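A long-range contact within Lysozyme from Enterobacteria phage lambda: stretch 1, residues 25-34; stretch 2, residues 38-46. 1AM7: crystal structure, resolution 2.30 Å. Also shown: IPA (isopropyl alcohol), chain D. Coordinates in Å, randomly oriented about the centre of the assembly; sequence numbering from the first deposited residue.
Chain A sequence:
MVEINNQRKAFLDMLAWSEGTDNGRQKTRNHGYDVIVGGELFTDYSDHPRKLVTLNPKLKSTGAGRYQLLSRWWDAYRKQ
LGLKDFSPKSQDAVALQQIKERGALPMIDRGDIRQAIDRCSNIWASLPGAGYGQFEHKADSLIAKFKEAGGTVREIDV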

# COMPACT_ATOMS: atom_id res chain seq x y z
N ARG A 25 14.76 -8.43 33.39
CA ARG A 25 16.04 -7.72 33.28
C ARG A 25 15.85 -6.24 33.53
O ARG A 25 16.63 -5.64 34.25
CB ARG A 25 16.67 -7.96 31.92
CG ARG A 25 17.23 -9.38 31.73
CD ARG A 25 17.03 -9.91 30.30
NE ARG A 25 17.22 -8.87 29.28
CZ ARG A 25 18.35 -8.20 29.06
NH1 ARG A 25 19.44 -8.45 29.79
NH2 ARG A 25 18.38 -7.24 28.15
N GLN A 26 14.82 -5.66 32.92
CA GLN A 26 14.53 -4.25 33.10
C GLN A 26 14.17 -4.03 34.58
O GLN A 26 13.41 -4.79 35.18
CB GLN A 26 13.35 -3.83 32.19
CG GLN A 26 12.64 -2.54 32.57
CD GLN A 26 13.51 -1.31 32.42
OE1 GLN A 26 14.27 -1.17 31.44
NE2 GLN A 26 13.41 -0.39 33.40
N LYS A 27 14.78 -3.02 35.18
CA LYS A 27 14.52 -2.71 36.58
C LYS A 27 13.06 -2.23 36.76
O LYS A 27 12.51 -1.53 35.91
CB LYS A 27 15.52 -1.63 37.04
CG LYS A 27 15.30 -1.07 38.43
CD LYS A 27 16.11 0.24 38.66
CE LYS A 27 16.01 0.73 40.12
NZ LYS A 27 16.81 1.97 40.39
N THR A 28 12.44 -2.65 37.86
CA THR A 28 11.07 -2.25 38.17
C THR A 28 10.75 -2.57 39.63
O THR A 28 11.31 -3.50 40.19
CB THR A 28 10.05 -2.97 37.26
OG1 THR A 28 8.73 -2.53 37.60
CG2 THR A 28 10.15 -4.48 37.42
N ARG A 29 9.86 -1.78 40.25
CA ARG A 29 9.45 -2.04 41.63
C ARG A 29 8.05 -2.57 41.62
O ARG A 29 7.50 -2.89 42.67
CB ARG A 29 9.42 -0.75 42.47
CG ARG A 29 10.71 -0.04 42.59
CD ARG A 29 10.53 1.23 43.37
NE ARG A 29 11.76 2.01 43.38
CZ ARG A 29 11.93 3.15 42.72
NH1 ARG A 29 10.93 3.67 42.01
NH2 ARG A 29 13.12 3.75 42.73
N ASN A 30 7.47 -2.71 40.43
CA ASN A 30 6.09 -3.14 40.34
C ASN A 30 5.69 -3.80 39.02
O ASN A 30 4.83 -3.31 38.31
CB ASN A 30 5.21 -1.92 40.61
CG ASN A 30 3.72 -2.26 40.74
OD1 ASN A 30 2.89 -1.36 40.66
ND2 ASN A 30 3.39 -3.53 40.93
N HIS A 31 6.38 -4.88 38.69
CA HIS A 31 6.09 -5.65 37.48
C HIS A 31 5.97 -4.89 36.17
O HIS A 31 5.16 -5.26 35.33
CB HIS A 31 4.83 -6.49 37.72
CG HIS A 31 4.88 -7.30 38.97
ND1 HIS A 31 5.56 -8.50 39.06
CD2 HIS A 31 4.40 -7.05 40.22
CE1 HIS A 31 5.50 -8.95 40.30
NE2 HIS A 31 4.81 -8.09 41.02
N GLY A 32 6.79 -3.86 35.99
CA GLY A 32 6.76 -3.07 34.77
C GLY A 32 5.75 -1.94 34.72
O GLY A 32 5.85 -1.09 33.84
N TYR A 33 4.82 -1.89 35.66
CA TYR A 33 3.80 -0.84 35.68
C TYR A 33 4.34 0.56 35.93
O TYR A 33 3.62 1.54 35.79
CB TYR A 33 2.77 -1.14 36.76
CG TYR A 33 1.82 -2.26 36.44
CD1 TYR A 33 0.85 -2.11 35.44
CD2 TYR A 33 1.84 -3.45 37.17
CE1 TYR A 33 -0.06 -3.12 35.17
CE2 TYR A 33 0.93 -4.46 36.91
CZ TYR A 33 -0.02 -4.29 35.91
OH TYR A 33 -0.92 -5.28 35.62
N ASP A 34 5.61 0.65 36.29
CA ASP A 34 6.25 1.92 36.60
C ASP A 34 7.35 2.28 35.62
O ASP A 34 8.15 3.17 35.89
CB ASP A 34 6.84 1.84 38.03
CG ASP A 34 7.84 0.66 38.21
OD1 ASP A 34 7.93 -0.23 37.34
OD2 ASP A 34 8.55 0.64 39.22
N GLY A 38 12.59 3.89 27.65
CA GLY A 38 13.98 4.26 27.88
C GLY A 38 14.53 3.56 29.12
O GLY A 38 15.74 3.38 29.24
N GLY A 39 13.65 3.21 30.06
CA GLY A 39 14.11 2.50 31.23
C GLY A 39 14.03 3.17 32.59
O GLY A 39 14.39 2.56 33.60
N GLU A 40 13.61 4.43 32.62
CA GLU A 40 13.48 5.19 33.86
C GLU A 40 12.17 4.76 34.58
O GLU A 40 11.24 4.26 33.95
CB GLU A 40 13.44 6.69 33.48
CG GLU A 40 13.35 7.69 34.63
CD GLU A 40 13.22 9.16 34.15
OE1 GLU A 40 12.65 9.43 33.07
OE2 GLU A 40 13.70 10.05 34.89
N LEU A 41 12.09 4.94 35.90
CA LEU A 41 10.89 4.55 36.63
C LEU A 41 10.19 5.75 37.21
O LEU A 41 10.82 6.76 37.46
CB LEU A 41 11.26 3.62 37.79
CG LEU A 41 12.09 2.36 37.50
CD1 LEU A 41 12.34 1.64 38.81
CD2 LEU A 41 11.39 1.47 36.51
N PHE A 42 8.87 5.64 37.40
CA PHE A 42 8.11 6.73 38.01
C PHE A 42 7.48 6.16 39.28
O PHE A 42 7.48 4.94 39.47
CB PHE A 42 7.08 7.36 37.05
CG PHE A 42 5.97 6.42 36.58
CD1 PHE A 42 4.78 6.31 37.31
CD2 PHE A 42 6.10 5.70 35.40
CE1 PHE A 42 3.74 5.50 36.86
CE2 PHE A 42 5.06 4.89 34.94
CZ PHE A 42 3.89 4.79 35.66
N THR A 43 7.00 7.01 40.17
CA THR A 43 6.39 6.52 41.41
C THR A 43 5.00 7.06 41.66
O THR A 43 4.28 6.54 42.50
CB THR A 43 7.24 6.87 42.62
OG1 THR A 43 7.54 8.27 42.57
CG2 THR A 43 8.54 6.05 42.63
N ASP A 44 4.64 8.12 40.96
CA ASP A 44 3.32 8.71 41.12
C ASP A 44 2.39 8.09 40.09
O ASP A 44 2.63 8.20 38.89
CB ASP A 44 3.42 10.23 40.95
CG ASP A 44 2.09 10.92 41.11
OD1 ASP A 44 1.18 10.38 41.78
OD2 ASP A 44 1.95 12.02 40.54
N TYR A 45 1.35 7.41 40.57
CA TYR A 45 0.41 6.73 39.69
C TYR A 45 -0.87 7.50 39.39
O TYR A 45 -1.80 6.94 38.82
CB TYR A 45 0.04 5.37 40.27
CG TYR A 45 1.17 4.36 40.22
CD1 TYR A 45 1.38 3.57 39.09
CD2 TYR A 45 2.01 4.17 41.31
CE1 TYR A 45 2.40 2.62 39.05
CE2 TYR A 45 3.04 3.22 41.28
CZ TYR A 45 3.22 2.45 40.15
OH TYR A 45 4.19 1.46 40.15
N SER A 46 -0.93 8.77 39.79
CA SER A 46 -2.15 9.54 39.54
C SER A 46 -2.32 9.95 38.08
O SER A 46 -3.43 10.27 37.65
CB SER A 46 -2.19 10.78 40.46
OG SER A 46 -1.00 11.54 40.34
C1 IPA D . 10.75 0.28 28.47
C2 IPA D . 11.69 -0.18 27.37
C3 IPA D . 10.92 -0.41 26.08
O2 IPA D . 12.62 0.85 27.12
O HOH W 1 8.58 2.68 40.81

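Neither stretch forms a regular helix or strand; the contact combines two direct hydrogen bonds, a bridging water and side-chain packing. In the first stretch a type I' beta turn runs from N30 to Y33, closed by the backbone hydrogen bond from Y33 N to N30 O (3.0 Å). Its two central residues, H31 (phi/psi 50/37°) and G32 (85/-12°), both have positive phi; at G32 a side chain would be jammed against the carbonyl O of H31. The two stretches come close at D34 and L41, whose CA atoms lie 5.3 Å apart, whereas Q26 and G39 are separated by 7.0 Å between CA atoms. A single backbone hydrogen bond joins the stretches: F42 N donates to D34 O at 3.0 Å, with an N-H...O angle of 152°. The same carbonyl receives a CA-H...O contact from L41, 3.2 Å from L41 CA to D34 O.

D34 also organises its own stretch. Its carboxylate accepts from R29 N at OD2 (2.9 Å) and from T28 OG1 at OD1, a very short 2.4 Å. T28 OG1 in turn accepts from N30 N (3.1 Å) and G32 N (2.9 Å), tying the turn to the buried acid. Water 1 extends this network across the interface: it accepts from R29 NH1 (2.8 Å) and donates to D34 OD2 (2.6 Å) and F42 O (2.8 Å), linking the guanidinium, the carboxylate and the facing backbone.

Q26 makes the other direct hydrogen bond across the contact. Its CA-to-CB bond points sideways, but the end of the side chain comes nearer, and NE2 donates to G39 O at 3.1 Å and 157°. NE2 also donates to K27 O at 2.9 Å, so one amide group serves a carbonyl in each stretch.

L41 points toward the first stretch and has the largest covered area, 120 Å². Its CD2 lies 3.3 Å from K27 O, while its methyl CD1 makes van der Waals contact with the aliphatic carbon K27 CE (4.0 Å) and lies over one flat face of the R29 guanidinium, 4.0 Å from NH1, which leaves R29 NH1 free to donate to water 1. R29 NH1 also approaches T43 CG2 at 3.4 Å, a packing contact, because a methyl carbon is no hydrogen-bond acceptor.

The F42 CA-to-CB bond points away, yet chi1 of 64° (p) accompanies a ring whose end returns to the contact. D34 CA sits over the ring face, 3.9 Å from its centroid and 24° off the normal, a CH-pi geometry. Y45 likewise brings its end nearer: Y33 O lies at its ring edge, 3.6 Å from CE1, and Y45 OH is 3.4 Å from D34 CB.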